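Local coordinates for protein PfkB (Polaromonas sp. JS666, PDB 4DU5) that is a pfkB-family carbohydrate kinase that probably transfers a phosphate group from ATP to a sugar or a sugar-like substrate, at residues Ser79-Asp84 with Ser102-Asp107; Ile30-Ala35 with Glu147-Ser152. One frame throughout, in Å; residues are numbered along the deposited sequence.

How the contacts relate
Contacts 1 and 2 both reach one mixed sheet, their centres about 14 Å apart, on the same side of the chain's centre. Contact 1 pairs strand 75-81 with an outermost strand, 100-106; contact 2 sets helix 147-150 against strand 27-32, the other neighbour of 75-81. Along the chain, 30-35 comes first, then 79-84 and 102-107, and finally 147-152, so both halves of contact 1 fall between those of contact 2. The two meet where the H103 and W149 rings stack, and S79 OG probably hydrogen-bonds G33 O, though modelled doubtfully close. Together they illustrate how an alpha/beta kinase domain combines backbone pairing within the sheet with helix packing upon it.

Contact 1: Ser79-Asp84 with Ser102-Asp107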
ATOM      1  N   SER A  79      -1.247  -9.670  17.497  1.00 29.76           N
ATOM      2  CA  SER A  79      -0.788  -9.343  16.143  1.00 29.96           C
ATOM      3  C   SER A  79       0.375  -8.300  16.124  1.00 30.75           C
ATOM      4  O   SER A  79       0.815  -7.787  17.174  1.00 31.39           O
ATOM      5  CB  SER A  79      -1.976  -8.871  15.290  1.00 29.30           C
ATOM      6  OG  SER A  79      -1.802  -9.168  13.925  1.00 28.65           O
ATOM      7  N   ARG A  80       0.881  -8.009  14.926  1.00 30.84           N
ATOM      8  CA  ARG A  80       1.811  -6.907  14.734  1.00 30.49           C
ATOM      9  C   ARG A  80       1.157  -6.017  13.713  1.00 29.81           C
ATOM     10  O   ARG A  80       0.407  -6.506  12.874  1.00 29.77           O
ATOM     11  CB  ARG A  80       3.159  -7.394  14.167  1.00 31.00           C
ATOM     12  CG  ARG A  80       3.913  -8.468  14.968  1.00 30.58           C
ATOM     13  CD  ARG A  80       5.335  -8.582  14.435  1.00 30.98           C
ATOM     14  NE  ARG A  80       6.087  -7.421  14.898  1.00 33.58           N
ATOM     15  CZ  ARG A  80       6.823  -7.408  16.007  1.00 33.39           C
ATOM     16  NH1 ARG A  80       6.954  -8.504  16.730  1.00 33.69           N
ATOM     17  NH2 ARG A  80       7.427  -6.305  16.389  1.00 33.84           N
ATOM     18  N   LEU A  81       1.455  -4.723  13.792  1.00 29.27           N
ATOM     19  CA  LEU A  81       1.048  -3.723  12.810  1.00 28.92           C
ATOM     20  C   LEU A  81       2.141  -2.662  12.724  1.00 29.27           C
ATOM     21  O   LEU A  81       2.886  -2.462  13.680  1.00 29.47           O
ATOM     22  CB  LEU A  81      -0.212  -3.008  13.297  1.00 29.16           C
ATOM     23  CG  LEU A  81      -1.534  -3.749  13.500  1.00 27.96           C
ATOM     24  CD1 LEU A  81      -2.473  -2.870  14.298  1.00 25.04           C
ATOM     25  CD2 LEU A  81      -2.115  -4.137  12.118  1.00 24.42           C
ATOM     26  N   GLY A  82       2.216  -1.941  11.611  1.00 28.99           N
ATOM     27  CA  GLY A  82       3.009  -0.736  11.578  1.00 28.69           C
ATOM     28  C   GLY A  82       2.384   0.345  12.452  1.00 29.50           C
ATOM     29  O   GLY A  82       1.270   0.181  12.992  1.00 29.49           O
ATOM     30  N   THR A  83       3.098   1.464  12.593  1.00 30.11           N
ATOM     31  CA  THR A  83       2.580   2.635  13.306  1.00 29.54           C
ATOM     32  C   THR A  83       2.218   3.691  12.283  1.00 29.93           C
ATOM     33  O   THR A  83       2.026   4.873  12.631  1.00 30.41           O
ATOM     34  CB  THR A  83       3.605   3.236  14.248  1.00 29.37           C
ATOM     35  OG1 THR A  83       4.718   3.690  13.473  1.00 28.49           O
ATOM     36  CG2 THR A  83       4.059   2.212  15.297  1.00 29.48           C
ATOM     37  N   ASP A  84       2.138   3.262  11.018  1.00 29.93           N
ATOM     38  CA  ASP A  84       1.543   4.059   9.933  1.00 29.73           C
ATOM     39  C   ASP A  84       0.051   4.257  10.181  1.00 29.41           C
ATOM     40  O   ASP A  84      -0.532   3.597  11.064  1.00 29.45           O
ATOM     41  CB  ASP A  84       1.748   3.360   8.598  1.00 29.77           C
ATOM     42  CG  ASP A  84       1.061   2.016   8.539  1.00 31.06           C
ATOM     43  OD1 ASP A  84       1.587   1.031   9.092  1.00 31.87           O
ATOM     44  OD2 ASP A  84      -0.020   1.948   7.943  1.00 32.37           O
ATOM     45  N   SER A 102      -3.848  -5.369  23.960  1.00 33.62           N
ATOM     46  CA  SER A 102      -2.568  -5.248  24.670  1.00 32.45           C
ATOM     47  C   SER A 102      -1.428  -6.028  24.023  1.00 31.93           C
ATOM     48  O   SER A 102      -0.264  -5.738  24.260  1.00 32.11           O
ATOM     49  CB  SER A 102      -2.732  -5.693  26.131  1.00 32.02           C
ATOM     50  OG  SER A 102      -3.221  -7.018  26.194  1.00 30.35           O
ATOM     51  N   HIS A 103      -1.753  -7.016  23.206  1.00 31.23           N
ATOM     52  CA  HIS A 103      -0.704  -7.831  22.614  1.00 30.45           C
ATOM     53  C   HIS A 103      -0.568  -7.611  21.133  1.00 30.24           C
ATOM     54  O   HIS A 103      -0.008  -8.449  20.411  1.00 29.55           O
ATOM     55  CB  HIS A 103      -0.860  -9.302  22.979  1.00 30.42           C
ATOM     56  CG  HIS A 103      -0.499  -9.586  24.401  1.00 29.16           C
ATOM     57  ND1 HIS A 103       0.574 -10.376  24.752  1.00 27.40           N
ATOM     58  CD2 HIS A 103      -1.030  -9.130  25.561  1.00 27.15           C
ATOM     59  CE1 HIS A 103       0.682 -10.407  26.070  1.00 26.60           C
ATOM     60  NE2 HIS A 103      -0.293  -9.679  26.585  1.00 27.63           N
ATOM     61  N   VAL A 104      -1.043  -6.448  20.701  1.00 29.95           N
ATOM     62  CA  VAL A 104      -0.735  -5.996  19.380  1.00 31.10           C
ATOM     63  C   VAL A 104       0.493  -5.103  19.459  1.00 31.64           C
ATOM     64  O   VAL A 104       0.436  -3.977  19.953  1.00 31.65           O
ATOM     65  CB  VAL A 104      -1.902  -5.261  18.735  1.00 31.59           C
ATOM     66  CG1 VAL A 104      -1.567  -4.921  17.296  1.00 31.09           C
ATOM     67  CG2 VAL A 104      -3.169  -6.118  18.797  1.00 32.72           C
ATOM     68  N   VAL A 105       1.617  -5.635  18.999  1.00 32.31           N
ATOM     69  CA  VAL A 105       2.816  -4.843  18.880  1.00 33.31           C
ATOM     70  C   VAL A 105       2.665  -3.916  17.673  1.00 33.75           C
ATOM     71  O   VAL A 105       2.468  -4.361  16.542  1.00 34.27           O
ATOM     72  CB  VAL A 105       4.059  -5.726  18.683  1.00 33.64           C
ATOM     73  CG1 VAL A 105       5.304  -4.860  18.552  1.00 34.23           C
ATOM     74  CG2 VAL A 105       4.208  -6.733  19.829  1.00 33.64           C
ATOM     75  N   CYS A 106       2.753  -2.625  17.926  1.00 33.80           N
ATOM     76  CA  CYS A 106       2.877  -1.674  16.873  1.00 34.24           C
ATOM     77  C   CYS A 106       4.348  -1.306  16.724  1.00 34.51           C
ATOM     78  O   CYS A 106       4.865  -0.468  17.455  1.00 34.90           O
ATOM     79  CB  CYS A 106       2.042  -0.485  17.225  1.00 34.16           C
ATOM     80  SG  CYS A 106       0.385  -1.018  17.605  1.00 36.88           S
ATOM     81  N   ASP A 107       5.002  -1.954  15.767  1.00 34.65           N
ATOM     82  CA  ASP A 107       6.419  -1.813  15.495  1.00 35.02           C
ATOM     83  C   ASP A 107       6.713  -0.815  14.380  1.00 35.47           C
ATOM     84  O   ASP A 107       6.535  -1.144  13.207  1.00 36.01           O
ATOM     85  CB  ASP A 107       6.949  -3.173  15.068  1.00 35.02           C
ATOM     86  CG  ASP A 107       8.429  -3.165  14.772  1.00 35.63           C
ATOM     87  OD1 ASP A 107       9.006  -2.086  14.497  1.00 34.92           O
ATOM     88  OD2 ASP A 107       9.019  -4.269  14.802  1.00 37.09           O
TER
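The R80 side chain slants from its strand across to D107, just past the end of the parallel neighbour, with R80 NH2 3.0 Å from D107 OD2 in a salt bridge whose hydrogen bond is weak, bent to 127° at the hydrogen. The guanidinium and carboxylate planes stand 67° apart, so the two groups share one nitrogen-oxygen contact instead of a flat, two-pronged pairing. A bend at chi3 (75°) turns the arginine's end back toward the neighbouring strand, where V105 CG1 sits over one guanidinium face, 3.4 Å from R80 NH2. On the sheet's other side L81 CD1 meets V104 CG1 at 3.7 Å. Just past the strand end, T83 CG2 rests 3.5 Å from C106 O.

Between these two layers of side chains the backbones keep a regular parallel register, S79 with V104, R80 with V105 and L81 with C106. The alternating bonds are V105 N to S79 O (2.9 Å), L81 N to V105 O (3.0 Å) and D107 N to L81 O (3.0 Å), with a weaker one from S79 N to H103 O. This is the beta-alpha-beta unit of strand 75-81, helix 85-95 and strand 100-106, the last being an edge strand of the sheet within this chain. The L81 and V104 side chains are covered by L91 of that helix, L81 also by L90.

Farther out, R80 is held by more than D107: its NE bonds Q110 OE1 and its NH1 forms a salt bridge with D144, which pins the guanidinium from several directions. D107 in turn gives OD1 to T109 N. Beyond G82, D84 takes the N-cap of helix 85-95, its OD2 accepting from M86 N and G87 N.

Contact 2: Ile30-Ala35 with Glu147-Ser152; sequences ITFGEA and EAWLLS
I30 presses its CD1 methyl onto the W149 indole, 3.5 Å from the centroid of the six-membered ring and only 3° off the ring normal, a CH-pi contact squarely over the face. Its other branch joins in, with CG2 3.8 Å from W149 CZ3, so the isoleucine spreads across the benzene part of the indole. CD1 also reaches the helix backbone, lying 3.6 Å from L150 CA. The main chain of I30 is meanwhile bonded to H155 and H157 of strand 153-159, which follows helix 147-150 almost at once. The contact thus packs a short helix against the sheet at the place where the chain enters its next parallel strand, as expected of the three-layered alpha/beta fold of pfkB kinases.

T31 turns its side chain away, to E61 and A65 of helix 60-70 on the sheet's other side. F32 returns to the side of W149 and L150: its CZ comes up to the indole edge, 4.5 Å from W149 CZ3, while L150 CG approaches the phenyl edge, 4.4 Å from F32 CE1. M180 of helix 169-182 packs on L150, and T176 on F32.

The indole reaches the strand because W149 CG stands anti to the backbone N (chi1 177°), and the H103 ring stacks on the face opposite I30. With an alanine in place of W149, I30 would probably lose the flat surface beneath its methyl and H103 its stacking partner, leaving a gap between strand and helix. Between the two segments the adhesion is apolar, which implies that it rests on shape and the exclusion of water, while backbone bonding of S152 with L27 adds a polar tie close by.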
ATOM      1  N   ILE A  30      -8.652 -16.189  22.960  1.00 25.83           N
ATOM      2  CA  ILE A  30      -7.558 -15.547  22.258  1.00 26.09           C
ATOM      3  C   ILE A  30      -7.455 -16.047  20.794  1.00 26.26           C
ATOM      4  O   ILE A  30      -7.614 -17.246  20.547  1.00 26.76           O
ATOM      5  CB  ILE A  30      -6.198 -15.700  23.040  1.00 26.23           C
ATOM      6  CG1 ILE A  30      -6.141 -14.719  24.209  1.00 25.96           C
ATOM      7  CG2 ILE A  30      -4.985 -15.349  22.178  1.00 25.76           C
ATOM      8  CD1 ILE A  30      -4.985 -14.966  25.188  1.00 25.21           C
ATOM      9  N   THR A  31      -7.215 -15.136  19.835  1.00 25.79           N
ATOM     10  CA  THR A  31      -6.695 -15.532  18.483  1.00 25.19           C
ATOM     11  C   THR A  31      -5.438 -14.818  18.065  1.00 25.25           C
ATOM     12  O   THR A  31      -5.220 -13.664  18.441  1.00 24.63           O
ATOM     13  CB  THR A  31      -7.608 -15.230  17.261  1.00 24.81           C
ATOM     14  OG1 THR A  31      -8.492 -14.116  17.520  1.00 23.74           O
ATOM     15  CG2 THR A  31      -8.313 -16.424  16.823  1.00 22.90           C
ATOM     16  N   PHE A  32      -4.687 -15.512  17.209  1.00 25.50           N
ATOM     17  CA  PHE A  32      -3.506 -15.001  16.537  1.00 26.57           C
ATOM     18  C   PHE A  32      -3.793 -14.778  15.054  1.00 26.56           C
ATOM     19  O   PHE A  32      -4.359 -15.643  14.385  1.00 26.98           O
ATOM     20  CB  PHE A  32      -2.338 -15.975  16.704  1.00 26.04           C
ATOM     21  CG  PHE A  32      -1.749 -15.962  18.076  1.00 29.87           C
ATOM     22  CD1 PHE A  32      -2.461 -16.494  19.173  1.00 32.90           C
ATOM     23  CD2 PHE A  32      -0.489 -15.404  18.308  1.00 31.30           C
ATOM     24  CE1 PHE A  32      -1.906 -16.486  20.484  1.00 31.63           C
ATOM     25  CE2 PHE A  32       0.063 -15.382  19.603  1.00 31.13           C
ATOM     26  CZ  PHE A  32      -0.647 -15.928  20.692  1.00 31.59           C
ATOM     27  N   GLY A  33      -3.380 -13.638  14.519  1.00 26.51           N
ATOM     28  CA  GLY A  33      -3.615 -13.416  13.103  1.00 26.59           C
ATOM     29  C   GLY A  33      -3.384 -12.009  12.613  1.00 26.54           C
ATOM     30  O   GLY A  33      -3.204 -11.070  13.391  1.00 25.52           O
ATOM     31  N   GLU A  34      -3.400 -11.883  11.296  1.00 27.26           N
ATOM     32  CA  GLU A  34      -3.092 -10.631  10.661  1.00 27.99           C
ATOM     33  C   GLU A  34      -4.357  -9.945  10.263  1.00 28.47           C
ATOM     34  O   GLU A  34      -5.164 -10.508   9.536  1.00 29.35           O
ATOM     35  CB  GLU A  34      -2.246 -10.883   9.436  1.00 27.04           C
ATOM     36  CG  GLU A  34      -2.230  -9.723   8.527  1.00 28.89           C
ATOM     37  CD  GLU A  34      -1.037  -9.687   7.596  1.00 30.88           C
ATOM     38  OE1 GLU A  34      -0.521 -10.762   7.212  1.00 30.63           O
ATOM     39  OE2 GLU A  34      -0.629  -8.556   7.238  1.00 32.66           O
ATOM     40  N   ALA A  35      -4.546  -8.727  10.732  1.00 29.19           N
ATOM     41  CA  ALA A  35      -5.562  -7.887  10.123  1.00 29.68           C
ATOM     42  C   ALA A  35      -4.907  -7.056   9.044  1.00 30.27           C
ATOM     43  O   ALA A  35      -3.730  -6.777   9.107  1.00 30.20           O
ATOM     44  CB  ALA A  35      -6.211  -6.994  11.151  1.00 29.80           C
ATOM     45  N   GLU A 147       3.268 -16.584  26.935  1.00 43.91           N
ATOM     46  CA  GLU A 147       2.668 -17.792  27.530  1.00 43.32           C
ATOM     47  C   GLU A 147       1.687 -17.551  28.668  1.00 42.57           C
ATOM     48  O   GLU A 147       0.541 -17.953  28.576  1.00 42.96           O
ATOM     49  CB  GLU A 147       3.732 -18.833  27.875  1.00 43.41           C
ATOM     50  CG  GLU A 147       4.513 -19.300  26.629  1.00 44.36           C
ATOM     51  CD  GLU A 147       5.566 -20.370  26.932  1.00 46.26           C
ATOM     52  OE1 GLU A 147       5.728 -20.706  28.128  1.00 47.41           O
ATOM     53  OE2 GLU A 147       6.233 -20.860  25.979  1.00 44.13           O
ATOM     54  N   ALA A 148       2.099 -16.873  29.722  1.00 41.88           N
ATOM     55  CA  ALA A 148       1.160 -16.585  30.816  1.00 41.55           C
ATOM     56  C   ALA A 148      -0.158 -15.992  30.310  1.00 41.01           C
ATOM     57  O   ALA A 148      -1.248 -16.310  30.849  1.00 41.64           O
ATOM     58  CB  ALA A 148       1.796 -15.640  31.875  1.00 41.80           C
ATOM     59  N   TRP A 149      -0.053 -15.133  29.284  1.00 39.31           N
ATOM     60  CA  TRP A 149      -1.197 -14.365  28.768  1.00 37.03           C
ATOM     61  C   TRP A 149      -2.194 -15.253  28.019  1.00 36.77           C
ATOM     62  O   TRP A 149      -3.413 -15.092  28.150  1.00 36.61           O
ATOM     63  CB  TRP A 149      -0.717 -13.246  27.854  1.00 36.07           C
ATOM     64  CG  TRP A 149      -1.806 -12.469  27.250  1.00 32.49           C
ATOM     65  CD1 TRP A 149      -2.634 -11.589  27.885  1.00 31.41           C
ATOM     66  CD2 TRP A 149      -2.202 -12.483  25.887  1.00 29.54           C
ATOM     67  NE1 TRP A 149      -3.539 -11.063  27.002  1.00 31.15           N
ATOM     68  CE2 TRP A 149      -3.296 -11.598  25.762  1.00 30.51           C
ATOM     69  CE3 TRP A 149      -1.748 -13.158  24.758  1.00 30.56           C
ATOM     70  CZ2 TRP A 149      -3.933 -11.359  24.543  1.00 28.93           C
ATOM     71  CZ3 TRP A 149      -2.393 -12.930  23.532  1.00 30.05           C
ATOM     72  CH2 TRP A 149      -3.471 -12.041  23.443  1.00 30.17           C
ATOM     73  N   LEU A 150      -1.646 -16.155  27.221  1.00 35.87           N
ATOM     74  CA  LEU A 150      -2.394 -17.103  26.459  1.00 35.96           C
ATOM     75  C   LEU A 150      -3.254 -17.939  27.415  1.00 36.63           C
ATOM     76  O   LEU A 150      -4.507 -17.932  27.343  1.00 37.09           O
ATOM     77  CB  LEU A 150      -1.394 -18.015  25.768  1.00 36.05           C
ATOM     78  CG  LEU A 150      -1.667 -18.568  24.383  1.00 34.76           C
ATOM     79  CD1 LEU A 150      -0.699 -19.719  24.083  1.00 31.78           C
ATOM     80  CD2 LEU A 150      -3.111 -18.989  24.290  1.00 34.18           C
ATOM     81  N   LEU A 151      -2.566 -18.642  28.317  1.00 36.32           N
ATOM     82  CA  LEU A 151      -3.173 -19.495  29.315  1.00 35.68           C
ATOM     83  C   LEU A 151      -4.249 -18.798  30.153  1.00 35.46           C
ATOM     84  O   LEU A 151      -4.987 -19.459  30.873  1.00 36.00           O
ATOM     85  CB  LEU A 151      -2.075 -20.054  30.204  1.00 35.74           C
ATOM     86  CG  LEU A 151      -1.323 -21.337  29.776  1.00 37.44           C
ATOM     87  CD1 LEU A 151      -1.213 -21.576  28.261  1.00 36.74           C
ATOM     88  CD2 LEU A 151       0.073 -21.378  30.436  1.00 38.32           C
ATOM     89  N   SER A 152      -4.366 -17.478  30.047  1.00 34.63           N
ATOM     90  CA  SER A 152      -5.308 -16.745  30.884  1.00 34.01           C
ATOM     91  C   SER A 152      -6.681 -16.605  30.213  1.00 34.20           C
ATOM     92  O   SER A 152      -7.587 -15.903  30.720  1.00 34.79           O
ATOM     93  CB  SER A 152      -4.729 -15.371  31.278  1.00 34.07           C
ATOM     94  OG  SER A 152      -5.036 -14.347  30.352  1.00 31.76           O
TER